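Long-range contacts in cellulase (Xanthomonas axonopodis pv. citri, PDB 5HOS), which probably cleaves internal beta-1,4-glucosidic bonds of cellulose, as an endo-beta-1,4-glucanase of glycoside hydrolase family 5: residues A[95-100]-A[143-148]; A[241-246]-A[278-283]; A[264-269]-A[297-302]; A[304-309]-A[317-322]. All coordinates share one frame; numbering follows the deposited sequence.

Contact 1. Residues A[95-100]-A[143-148]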
loop_
_atom_site.group_PDB
_atom_site.type_symbol
_atom_site.label_atom_id
_atom_site.label_comp_id
_atom_site.label_asym_id
_atom_site.label_seq_id
_atom_site.Cartn_x
_atom_site.Cartn_y
_atom_site.Cartn_z
ATOM N N LEU A 95 -7.772 9.036 15.149
ATOM C CA LEU A 95 -6.375 8.591 15.015
ATOM C C LEU A 95 -5.856 8.757 13.597
ATOM O O LEU A 95 -4.742 9.212 13.405
ATOM C CB LEU A 95 -6.182 7.146 15.481
ATOM C CG LEU A 95 -6.221 7.004 16.998
ATOM C CD1 LEU A 95 -6.566 5.576 17.400
ATOM C CD2 LEU A 95 -4.902 7.450 17.612
ATOM N N ILE A 96 -6.670 8.404 12.612
ATOM C CA ILE A 96 -6.280 8.564 11.206
ATOM C C ILE A 96 -6.179 10.055 10.877
ATOM O O ILE A 96 -5.241 10.466 10.214
ATOM C CB ILE A 96 -7.229 7.820 10.237
ATOM C CG1 ILE A 96 -7.171 6.310 10.510
ATOM C CG2 ILE A 96 -6.849 8.085 8.781
ATOM C CD1 ILE A 96 -8.299 5.517 9.875
ATOM N N ARG A 97 -7.118 10.865 11.361
ATOM C CA ARG A 97 -7.019 12.326 11.170
ATOM C C ARG A 97 -5.735 12.907 11.763
ATOM O O ARG A 97 -5.133 13.805 11.181
ATOM C CB ARG A 97 -8.217 13.055 11.762
ATOM C CG ARG A 97 -9.500 12.925 10.972
ATOM C CD ARG A 97 -10.507 13.946 11.471
ATOM N NE ARG A 97 -11.859 13.653 11.012
ATOM C CZ ARG A 97 -12.308 13.833 9.772
ATOM N NH1 ARG A 97 -11.522 14.304 8.809
ATOM N NH2 ARG A 97 -13.566 13.524 9.488
ATOM N N GLN A 98 -5.320 12.393 12.917
ATOM C CA GLN A 98 -4.067 12.825 13.533
ATOM C C GLN A 98 -2.852 12.413 12.692
ATOM O O GLN A 98 -1.890 13.174 12.583
ATOM C CB GLN A 98 -3.909 12.241 14.940
ATOM C CG GLN A 98 -2.805 12.910 15.756
ATOM C CD GLN A 98 -3.103 14.376 16.072
ATOM O OE1 GLN A 98 -4.208 14.719 16.479
ATOM N NE2 GLN A 98 -2.112 15.242 15.896
ATOM N N ALA A 99 -2.883 11.194 12.155
ATOM C CA ALA A 99 -1.829 10.700 11.275
ATOM C C ALA A 99 -1.695 11.589 10.046
ATOM O O ALA A 99 -0.588 11.979 9.692
ATOM C CB ALA A 99 -2.088 9.254 10.860
ATOM N N VAL A 100 -2.823 11.930 9.428
ATOM C CA VAL A 100 -2.833 12.847 8.276
ATOM C C VAL A 100 -2.268 14.222 8.660
ATOM O O VAL A 100 -1.455 14.782 7.919
ATOM C CB VAL A 100 -4.247 12.968 7.651
ATOM C CG1 VAL A 100 -4.307 14.067 6.595
ATOM C CG2 VAL A 100 -4.671 11.642 7.031
ATOM N N ALA A 143 -14.297 8.329 2.035
ATOM C CA ALA A 143 -14.220 9.364 1.012
ATOM C C ALA A 143 -14.805 10.675 1.525
ATOM O O ALA A 143 -14.226 11.736 1.286
ATOM C CB ALA A 143 -14.919 8.934 -0.260
ATOM N N ILE A 144 -15.935 10.597 2.233
ATOM C CA ILE A 144 -16.559 11.788 2.816
ATOM C C ILE A 144 -15.641 12.413 3.873
ATOM O O ILE A 144 -15.441 13.621 3.868
ATOM C CB ILE A 144 -17.976 11.487 3.382
ATOM C CG1 ILE A 144 -18.943 11.195 2.221
ATOM C CG2 ILE A 144 -18.502 12.657 4.215
ATOM C CD1 ILE A 144 -20.222 10.481 2.614
ATOM N N ALA A 145 -15.092 11.586 4.762
ATOM C CA ALA A 145 -14.245 12.074 5.848
ATOM C C ALA A 145 -13.005 12.822 5.364
ATOM O O ALA A 145 -12.594 13.783 6.001
ATOM C CB ALA A 145 -13.831 10.930 6.764
ATOM N N PHE A 146 -12.428 12.379 4.243
ATOM C CA PHE A 146 -11.212 12.973 3.684
ATOM C C PHE A 146 -11.419 13.543 2.299
ATOM O O PHE A 146 -10.472 13.599 1.512
ATOM C CB PHE A 146 -10.093 11.939 3.695
ATOM C CG PHE A 146 -9.710 11.528 5.078
ATOM C CD1 PHE A 146 -8.977 12.397 5.887
ATOM C CD2 PHE A 146 -10.119 10.310 5.594
ATOM C CE1 PHE A 146 -8.648 12.046 7.180
ATOM C CE2 PHE A 146 -9.783 9.955 6.889
ATOM C CZ PHE A 146 -9.051 10.823 7.677
ATOM N N LYS A 147 -12.644 14.007 2.043
ATOM C CA LYS A 147 -13.086 14.421 0.696
ATOM C C LYS A 147 -12.172 15.454 0.072
ATOM O O LYS A 147 -12.082 16.587 0.542
ATOM C CB LYS A 147 -14.518 14.967 0.727
ATOM C CG LYS A 147 -15.054 15.354 -0.658
ATOM C CD LYS A 147 -16.519 15.757 -0.602
ATOM C CE LYS A 147 -16.954 16.424 -1.896
ATOM N NZ LYS A 147 -18.433 16.627 -1.916
ATOM N N SER A 148 -11.491 15.029 -0.980
ATOM C CA SER A 148 -10.670 15.884 -1.822
ATOM C C SER A 148 -9.502 16.560 -1.090
ATOM O O SER A 148 -8.984 17.572 -1.541
ATOM C CB SER A 148 -11.545 16.918 -2.545
ATOM O OG SER A 148 -12.555 16.272 -3.281
#
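Within the outer helical layer of the (beta/alpha)8 barrel, F146 and R97 join the end of helix 132-145 to the middle of helix 90-105. F146, the first residue to leave helical geometry after that helix, sends its ring across to three side chains of the other helix. CG2 of I96 reaches CZ of F146 at 3.7 Å, CG of R97 lies 3.9 Å from the same CZ of F146, and CG2 of V100 is 4.0 Å from CE1 of F146. I96 and V100 stand one turn apart, and their branched side chains pack on the outer end of the ring, I96 at CZ and CE2, V100 at CE1. R97 turns CG anti to its carbonyl carbon (chi1 -74°) and stays extended as far as NE, which carries the guanidinium past the ring to the backbone of A145. There NH1 of R97 gives a hydrogen bond of 3.1 Å to O of A145, coming from above the carbonyl plane. The acceptor belongs to the last turn of its helix, where carbonyl groups lack their usual helical partners and the helix dipole would probably welcome a positive charge. Guanidinium and phenyl planes stand 46° apart, and with CZ of R97 5.2 Å from the centroid of the F146 ring, any cation-pi attraction is weak. The small CB of A145 leaves way for the arginine end, 3.8 Å from NH2 of R97. Inward, F146 rests on V152 and F154 of strand 152-155, V100 also touches V152, and I96 leans on I75 of strand 70-75; L93 of helix 90-105 touches both A145 and F146.

Contact 2. Residues A[241-246]-A[278-283]; sequences GGCVSA and VTCNLA
C243 and C280 are joined by a disulfide, which ties the loop 241-246 to the first turns of helix 278-293. The SG atoms of C243 and C280 are 2.1 Å apart, and the S-S torsion of 104° is near the value at which such a bond is least strained. Each SG lies beside its own backbone N, which lets the two sulfurs meet, and O of G241 comes to 3.3 Å from SG of C280. Close packing continues past the sulfurs. CG2 of T279 presses on the peptide that links S245 to A246, 3.4 Å from C of S245, so the methyl branch of the threonine does the touching. One turn further along the helix, the methyl CB of A283 meets O of S245 at 3.4 Å, and CA of A283 makes a C-H...O contact of 3.2 Å with O of A246; a residue as small as alanine lets the loop backbone come this near. CB of A246 packs against CB of L282 at 3.7 Å and also meets its CD1. The solvent side is looser: V244 is exposed and points away from the helix, and S245 also turns from it, its OG occupied by N of T247. With only C-H...O and van der Waals contacts to support it, the covalent bridge is the one strong directional link between 241-246 and 278-283, and its presence is consistent with folding in an oxidising compartment.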
loop_
_atom_site.group_PDB
_atom_site.type_symbol
_atom_site.label_atom_id
_atom_site.label_comp_id
_atom_site.label_asym_id
_atom_site.label_seq_id
_atom_site.Cartn_x
_atom_site.Cartn_y
_atom_site.Cartn_z
ATOM N N GLY A 241 15.057 -12.499 3.989
ATOM C CA GLY A 241 15.815 -11.264 3.734
ATOM C C GLY A 241 16.798 -11.309 2.565
ATOM O O GLY A 241 17.329 -10.273 2.169
ATOM N N GLY A 242 17.052 -12.495 2.009
ATOM C CA GLY A 242 17.929 -12.630 0.846
ATOM C C GLY A 242 17.238 -12.309 -0.470
ATOM O O GLY A 242 16.020 -12.417 -0.581
ATOM N N CYS A 243 18.029 -11.922 -1.472
ATOM C CA CYS A 243 17.507 -11.653 -2.819
ATOM C C CYS A 243 18.096 -12.641 -3.815
ATOM O O CYS A 243 19.257 -13.022 -3.709
ATOM C CB CYS A 243 17.823 -10.222 -3.244
ATOM S SG CYS A 243 17.128 -9.001 -2.106
ATOM N N VAL A 244 17.285 -13.027 -4.794
ATOM C CA VAL A 244 17.653 -14.081 -5.751
ATOM C C VAL A 244 18.855 -13.669 -6.615
ATOM O O VAL A 244 19.739 -14.483 -6.864
ATOM C CB VAL A 244 16.442 -14.466 -6.649
ATOM C CG1 VAL A 244 16.851 -15.424 -7.769
ATOM C CG2 VAL A 244 15.321 -15.077 -5.809
ATOM N N SER A 245 18.868 -12.413 -7.065
ATOM C CA SER A 245 19.912 -11.896 -7.943
ATOM C C SER A 245 19.982 -10.381 -7.875
ATOM O O SER A 245 19.084 -9.725 -7.334
ATOM C CB SER A 245 19.657 -12.314 -9.401
ATOM O OG SER A 245 18.848 -11.375 -10.101
ATOM N N ALA A 246 21.038 -9.843 -8.482
ATOM C CA ALA A 246 21.264 -8.399 -8.564
ATOM C C ALA A 246 20.297 -7.683 -9.498
ATOM O O ALA A 246 20.248 -6.453 -9.493
ATOM C CB ALA A 246 22.698 -8.120 -9.001
ATOM N N VAL A 278 24.721 -7.683 -0.034
ATOM C CA VAL A 278 25.354 -7.060 -1.199
ATOM C C VAL A 278 24.481 -7.228 -2.447
ATOM O O VAL A 278 24.279 -6.271 -3.202
ATOM C CB VAL A 278 26.774 -7.632 -1.456
ATOM C CG1 VAL A 278 27.338 -7.121 -2.774
ATOM C CG2 VAL A 278 27.713 -7.250 -0.314
ATOM N N THR A 279 23.971 -8.440 -2.656
ATOM C CA THR A 279 23.098 -8.724 -3.802
ATOM C C THR A 279 21.783 -7.949 -3.725
ATOM O O THR A 279 21.353 -7.365 -4.719
ATOM C CB THR A 279 22.826 -10.238 -3.940
ATOM O OG1 THR A 279 24.070 -10.914 -4.035
ATOM C CG2 THR A 279 21.994 -10.546 -5.191
ATOM N N CYS A 280 21.160 -7.934 -2.547
ATOM C CA CYS A 280 19.938 -7.148 -2.340
ATOM C C CYS A 280 20.150 -5.661 -2.640
ATOM O O CYS A 280 19.292 -5.019 -3.258
ATOM C CB CYS A 280 19.400 -7.325 -0.916
ATOM S SG CYS A 280 18.527 -8.883 -0.602
ATOM N N ASN A 281 21.294 -5.119 -2.222
ATOM C CA ASN A 281 21.600 -3.711 -2.477
ATOM C C ASN A 281 21.656 -3.381 -3.968
ATOM O O ASN A 281 21.108 -2.367 -4.398
ATOM C CB ASN A 281 22.890 -3.293 -1.764
ATOM C CG ASN A 281 22.737 -3.265 -0.244
ATOM O OD1 ASN A 281 21.622 -3.283 0.287
ATOM N ND2 ASN A 281 23.864 -3.223 0.461
ATOM N N LEU A 282 22.295 -4.249 -4.754
ATOM C CA LEU A 282 22.305 -4.098 -6.216
ATOM C C LEU A 282 20.901 -4.193 -6.805
ATOM O O LEU A 282 20.521 -3.368 -7.640
ATOM C CB LEU A 282 23.201 -5.149 -6.876
ATOM C CG LEU A 282 24.706 -4.974 -6.649
ATOM C CD1 LEU A 282 25.461 -6.234 -7.047
ATOM C CD2 LEU A 282 25.242 -3.764 -7.410
ATOM N N ALA A 283 20.144 -5.195 -6.362
ATOM C CA ALA A 283 18.751 -5.394 -6.816
ATOM C C ALA A 283 17.851 -4.207 -6.483
ATOM O O ALA A 283 17.079 -3.745 -7.332
ATOM C CB ALA A 283 18.174 -6.671 -6.222
#

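Contact 3. Residues A[264-269]-A[297-302]; sequences KKRGFL and VWMGWS. With SO4 (sulfate ion), chain B.
M299 threads its flexible side chain between R266 and F268, where strands 267-273 and 298-306 pair in the barrel wall. Its CB lies 3.7 Å from O of G267, and CG of M299 comes to 3.4 Å from that same oxygen. A bend at chi2 then puts SD of M299 over one face of the guanidinium, 3.4 Å from NH1 of R266 and equally far from O4 of a sulfate, probably from the crystallisation liquor. Finally CE of M299 meets the edge of the F268 ring, 3.4 Å from CD2 of F268. The guanidinium spends its own edge on the sulfate: NH1 of R266 donates to O4 at 2.8 Å and NH2 to O1, NH2 also bonding O of Y224, while Y29, K28 and R223 also bind the ion. Beyond M299, CA of G300 sits over the face of F268, 4.1 Å from the ring centroid; the ring occupies the room a side chain would need. Backbone bonds run G267 N to V297 O, M299 N to G267 O, L269 N to G300 O and S302 N to L269 O, M299 being the extra residue of a beta bulge. Two neighbouring parallel strands joined through helix 278-293 form a beta-alpha-beta unit, the repeating element of the TIM barrel.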
loop_
_atom_site.group_PDB
_atom_site.type_symbol
_atom_site.label_atom_id
_atom_site.label_comp_id
_atom_site.label_asym_id
_atom_site.label_seq_id
_atom_site.Cartn_x
_atom_site.Cartn_y
_atom_site.Cartn_z
ATOM N N LYS A 264 -2.566 1.722 -20.801
ATOM C CA LYS A 264 -2.640 3.157 -20.507
ATOM C C LYS A 264 -2.953 3.408 -19.033
ATOM O O LYS A 264 -3.822 4.198 -18.692
ATOM C CB LYS A 264 -3.640 3.853 -21.441
ATOM C CG LYS A 264 -3.389 3.534 -22.911
ATOM C CD LYS A 264 -3.855 4.642 -23.848
ATOM C CE LYS A 264 -3.620 4.264 -25.306
ATOM N NZ LYS A 264 -2.172 4.142 -25.642
ATOM N N LYS A 265 -2.230 2.702 -18.170
ATOM C CA LYS A 265 -2.408 2.802 -16.733
ATOM C C LYS A 265 -1.083 3.137 -16.055
ATOM O O LYS A 265 -0.010 3.057 -16.668
ATOM C CB LYS A 265 -2.995 1.501 -16.201
ATOM C CG LYS A 265 -4.495 1.387 -16.466
ATOM C CD LYS A 265 -4.961 -0.039 -16.321
ATOM C CE LYS A 265 -6.472 -0.166 -16.193
ATOM N NZ LYS A 265 -7.278 0.634 -17.144
ATOM N N ARG A 266 -1.180 3.561 -14.797
ATOM C CA ARG A 266 -0.017 3.914 -13.999
ATOM C C ARG A 266 0.075 2.932 -12.848
ATOM O O ARG A 266 -0.931 2.344 -12.465
ATOM C CB ARG A 266 -0.147 5.327 -13.462
ATOM C CG ARG A 266 -0.351 6.380 -14.545
ATOM C CD ARG A 266 -0.352 7.756 -13.925
ATOM N NE ARG A 266 -1.508 7.947 -13.042
ATOM C CZ ARG A 266 -1.583 8.836 -12.046
ATOM N NH1 ARG A 266 -0.568 9.651 -11.752
ATOM N NH2 ARG A 266 -2.698 8.911 -11.322
ATOM N N GLY A 267 1.279 2.786 -12.308
ATOM C CA GLY A 267 1.581 1.824 -11.247
ATOM C C GLY A 267 2.121 2.480 -9.980
ATOM O O GLY A 267 2.834 3.498 -10.034
ATOM N N PHE A 268 1.774 1.893 -8.838
ATOM C CA PHE A 268 2.321 2.284 -7.530
ATOM C C PHE A 268 2.806 1.014 -6.851
ATOM O O PHE A 268 2.001 0.107 -6.589
ATOM C CB PHE A 268 1.257 2.973 -6.669
ATOM C CG PHE A 268 1.822 3.792 -5.524
ATOM C CD1 PHE A 268 2.446 3.187 -4.444
ATOM C CD2 PHE A 268 1.681 5.172 -5.509
ATOM C CE1 PHE A 268 2.944 3.948 -3.390
ATOM C CE2 PHE A 268 2.179 5.938 -4.464
ATOM C CZ PHE A 268 2.817 5.325 -3.407
ATOM N N LEU A 269 4.104 0.949 -6.561
ATOM C CA LEU A 269 4.682 -0.208 -5.892
ATOM C C LEU A 269 4.552 0.012 -4.377
ATOM O O LEU A 269 5.467 0.499 -3.723
ATOM C CB LEU A 269 6.133 -0.432 -6.338
ATOM C CG LEU A 269 6.738 -1.798 -5.995
ATOM C CD1 LEU A 269 6.060 -2.920 -6.770
ATOM C CD2 LEU A 269 8.238 -1.796 -6.275
ATOM N N VAL A 297 4.845 5.246 -16.719
ATOM C CA VAL A 297 3.851 4.402 -16.048
ATOM C C VAL A 297 4.015 4.327 -14.525
ATOM O O VAL A 297 3.022 4.290 -13.833
ATOM C CB VAL A 297 3.773 2.988 -16.662
ATOM C CG1 VAL A 297 3.411 3.077 -18.139
ATOM C CG2 VAL A 297 5.065 2.209 -16.477
ATOM N N TRP A 298 5.241 4.316 -14.007
ATOM C CA TRP A 298 5.444 4.264 -12.555
ATOM C C TRP A 298 5.271 5.646 -11.934
ATOM O O TRP A 298 5.929 6.601 -12.351
ATOM C CB TRP A 298 6.803 3.667 -12.204
ATOM C CG TRP A 298 6.858 2.191 -12.458
ATOM C CD1 TRP A 298 7.493 1.557 -13.490
ATOM C CD2 TRP A 298 6.229 1.162 -11.680
ATOM N NE1 TRP A 298 7.316 0.195 -13.392
ATOM C CE2 TRP A 298 6.535 -0.074 -12.299
ATOM C CE3 TRP A 298 5.436 1.165 -10.521
ATOM C CZ2 TRP A 298 6.092 -1.298 -11.787
ATOM C CZ3 TRP A 298 4.983 -0.052 -10.017
ATOM C CH2 TRP A 298 5.313 -1.268 -10.651
ATOM N N MET A 299 4.363 5.728 -10.957
ATOM C CA MET A 299 3.978 6.972 -10.290
ATOM C C MET A 299 4.508 7.081 -8.851
ATOM O O MET A 299 4.628 8.172 -8.315
ATOM C CB MET A 299 2.438 7.123 -10.320
ATOM C CG MET A 299 1.613 6.539 -9.133
ATOM S SD MET A 299 0.280 7.764 -9.022
ATOM C CE MET A 299 -0.332 7.121 -7.497
ATOM N N GLY A 300 4.801 5.956 -8.212
ATOM C CA GLY A 300 5.269 5.986 -6.845
ATOM C C GLY A 300 5.633 4.641 -6.271
ATOM O O GLY A 300 5.352 3.592 -6.861
ATOM N N TRP A 301 6.287 4.688 -5.120
ATOM C CA TRP A 301 6.606 3.481 -4.356
ATOM C C TRP A 301 6.643 3.752 -2.870
ATOM O O TRP A 301 6.809 4.892 -2.447
ATOM C CB TRP A 301 7.924 2.851 -4.816
ATOM C CG TRP A 301 9.153 3.766 -4.918
ATOM C CD1 TRP A 301 9.688 4.259 -6.067
ATOM C CD2 TRP A 301 10.018 4.211 -3.856
ATOM N NE1 TRP A 301 10.805 5.004 -5.800
ATOM C CE2 TRP A 301 11.038 4.989 -4.451
ATOM C CE3 TRP A 301 10.026 4.041 -2.465
ATOM C CZ2 TRP A 301 12.057 5.602 -3.701
ATOM C CZ3 TRP A 301 11.047 4.651 -1.721
ATOM C CH2 TRP A 301 12.046 5.414 -2.345
ATOM N N SER A 302 6.471 2.688 -2.084
ATOM C CA SER A 302 6.559 2.774 -0.633
ATOM C C SER A 302 7.111 1.467 -0.072
ATOM O O SER A 302 6.561 0.384 -0.300
ATOM C CB SER A 302 5.212 3.167 0.024
ATOM O OG SER A 302 4.119 2.372 -0.417
HETATM S S SO4 B . -1.448 12.057 -8.970
HETATM O O1 SO4 B . -2.747 11.568 -9.499
HETATM O O2 SO4 B . -1.143 13.373 -9.577
HETATM O O3 SO4 B . -1.529 12.194 -7.507
HETATM O O4 SO4 B . -0.373 11.118 -9.348
#

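Contact 4. Residues A[304-309]-A[317-322]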
loop_
_atom_site.group_PDB
_atom_site.type_symbol
_atom_site.label_atom_id
_atom_site.label_comp_id
_atom_site.label_asym_id
_atom_site.label_seq_id
_atom_site.Cartn_x
_atom_site.Cartn_y
_atom_site.Cartn_z
ATOM N N TRP A 304 8.315 -1.486 2.434
ATOM C CA TRP A 304 7.802 -2.233 3.580
ATOM C C TRP A 304 9.028 -2.719 4.369
ATOM O O TRP A 304 9.786 -3.533 3.845
ATOM C CB TRP A 304 6.957 -3.440 3.141
ATOM C CG TRP A 304 6.385 -4.153 4.326
ATOM C CD1 TRP A 304 6.996 -5.107 5.083
ATOM C CD2 TRP A 304 5.106 -3.926 4.927
ATOM N NE1 TRP A 304 6.175 -5.497 6.113
ATOM C CE2 TRP A 304 5.010 -4.784 6.047
ATOM C CE3 TRP A 304 4.036 -3.075 4.636
ATOM C CZ2 TRP A 304 3.876 -4.827 6.861
ATOM C CZ3 TRP A 304 2.909 -3.114 5.450
ATOM C CH2 TRP A 304 2.840 -3.980 6.555
ATOM N N ALA A 305 9.255 -2.261 5.603
ATOM C CA ALA A 305 8.423 -1.291 6.344
ATOM C C ALA A 305 9.251 -0.636 7.434
ATOM O O ALA A 305 10.403 -0.985 7.638
ATOM C CB ALA A 305 7.224 -1.984 6.971
ATOM N N ALA A 306 8.640 0.327 8.117
ATOM C CA ALA A 306 9.144 0.850 9.373
ATOM C C ALA A 306 7.982 0.846 10.378
ATOM O O ALA A 306 6.918 0.284 10.110
ATOM C CB ALA A 306 9.724 2.242 9.172
ATOM N N GLY A 307 8.186 1.470 11.528
ATOM C CA GLY A 307 7.230 1.416 12.628
ATOM C C GLY A 307 7.980 1.012 13.876
ATOM O O GLY A 307 8.959 0.261 13.809
ATOM N N ALA A 308 7.510 1.504 15.015
ATOM C CA ALA A 308 8.252 1.406 16.271
ATOM C C ALA A 308 8.300 0.005 16.898
ATOM O O ALA A 308 9.154 -0.243 17.758
ATOM C CB ALA A 308 7.698 2.413 17.278
ATOM N N TRP A 309 7.405 -0.901 16.491
ATOM C CA TRP A 309 7.274 -2.211 17.156
ATOM C C TRP A 309 7.832 -3.420 16.393
ATOM O O TRP A 309 7.617 -4.556 16.819
ATOM C CB TRP A 309 5.806 -2.452 17.555
ATOM C CG TRP A 309 5.311 -1.596 18.718
ATOM C CD1 TRP A 309 6.033 -0.696 19.464
ATOM C CD2 TRP A 309 3.991 -1.605 19.280
ATOM N NE1 TRP A 309 5.236 -0.136 20.433
ATOM C CE2 TRP A 309 3.981 -0.680 20.350
ATOM C CE3 TRP A 309 2.817 -2.303 18.979
ATOM C CZ2 TRP A 309 2.834 -0.429 21.116
ATOM C CZ3 TRP A 309 1.675 -2.062 19.744
ATOM C CH2 TRP A 309 1.695 -1.131 20.801
ATOM N N ASN A 317 13.232 -3.882 8.244
ATOM C CA ASN A 317 12.918 -2.762 9.134
ATOM C C ASN A 317 13.845 -1.576 8.906
ATOM O O ASN A 317 15.056 -1.695 9.084
ATOM C CB ASN A 317 12.988 -3.198 10.601
ATOM C CG ASN A 317 12.521 -2.110 11.557
ATOM O OD1 ASN A 317 11.817 -1.164 11.167
ATOM N ND2 ASN A 317 12.919 -2.231 12.817
ATOM N N VAL A 318 13.278 -0.427 8.529
ATOM C CA VAL A 318 14.077 0.801 8.358
ATOM C C VAL A 318 13.741 1.853 9.419
ATOM O O VAL A 318 14.096 3.018 9.277
ATOM C CB VAL A 318 14.013 1.376 6.921
ATOM C CG1 VAL A 318 14.718 0.438 5.955
ATOM C CG2 VAL A 318 12.585 1.647 6.467
ATOM N N GLN A 319 13.079 1.429 10.494
ATOM C CA GLN A 319 12.910 2.269 11.685
ATOM C C GLN A 319 14.302 2.545 12.256
ATOM O O GLN A 319 15.078 1.598 12.433
ATOM C CB GLN A 319 12.081 1.539 12.751
ATOM C CG GLN A 319 11.693 2.382 13.958
ATOM C CD GLN A 319 10.579 3.366 13.654
ATOM O OE1 GLN A 319 10.108 3.462 12.521
ATOM N NE2 GLN A 319 10.140 4.092 14.670
ATOM N N PRO A 320 14.623 3.827 12.553
ATOM C CA PRO A 320 15.927 4.090 13.178
ATOM C C PRO A 320 16.069 3.363 14.518
ATOM O O PRO A 320 15.064 3.079 15.180
ATOM C CB PRO A 320 15.963 5.619 13.352
ATOM C CG PRO A 320 14.614 6.128 13.004
ATOM C CD PRO A 320 13.849 5.056 12.299
ATOM N N ASP A 321 17.306 3.042 14.891
ATOM C CA ASP A 321 17.570 2.315 16.142
ATOM C C ASP A 321 17.406 3.226 17.378
ATOM O O ASP A 321 17.078 4.407 17.248
ATOM C CB ASP A 321 18.950 1.619 16.100
ATOM C CG ASP A 321 20.138 2.590 16.092
ATOM O OD1 ASP A 321 20.002 3.777 16.442
ATOM O OD2 ASP A 321 21.244 2.138 15.736
ATOM N N ALA A 322 17.651 2.676 18.567
ATOM C CA ALA A 322 17.525 3.430 19.834
ATOM C C ALA A 322 18.378 4.708 19.935
ATOM O O ALA A 322 18.046 5.603 20.710
ATOM C CB ALA A 322 17.821 2.514 21.017
HETATM O O HOH W 1 11.202 -1.020 14.940
#
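Q319 folds its amide back over the backbone of G307, and N317 fixes the backbone from which it springs. In Q319, CG is anti to the backbone N (chi1 -173°), and a bend at the next bond (chi2 75°) swings the amide round, so that OE1 of Q319 accepts a hydrogen bond from N of G307 at 2.9 Å. The donor stands 57° out of the amide plane, since the carboxamide lies over the G307-A308 peptide rather than end-on to it. NE2 of Q319 ends 3.7 Å from CA of A308. N317 also carries its CG anti to the backbone N, and this brings OD1 of N317 to N of Q319, 3.0 Å away, closing an Asx turn; ND2 of N317 gives a hydrogen bond to a water, which donates to O of G307 at 2.8 Å. An asparagine suits the place because its amide can accept and donate at once. N of V318 donates to O of A305 at 3.1 Å, and CG2 of V318 packs 4.0 Å from CB of A306. At the backbone angles of G307 a CB would be jammed against O of A306. The peptide before A305 is cis, a feature known after a tryptophan at this barrel position in family 5 enzymes. The backbone of A306 bonds to that of N33, in strand 29-34, and of S35 just after it, while 317-322 lies in the loop between strand 298-306 and helix 330-341, Q319 touching E59 of helix 57-65.

How the contacts relate
Contacts 2 and 3 alternate along the chain, whereas contact 1 closes before either opens and contact 4 comes last. All serve one eight-stranded parallel barrel. Contact 3 lies in its wall, and contact 4 follows on the same strand, 298-306, near its C-terminal end, their centres 24 Å apart. Helix 278-293, held by contact 2, connects the two strands paired in contact 3; contacts 2 and 3 have their nearest atoms about 9 Å apart. Contacts 1 and 2 lie on opposite sides of the chain's centre, 37 Å between their centres. Helix packing, disulfide, strand pairing and loop folding thus each secure a different part of the barrel, whose strand C-terminal ends carry the active site in this fold.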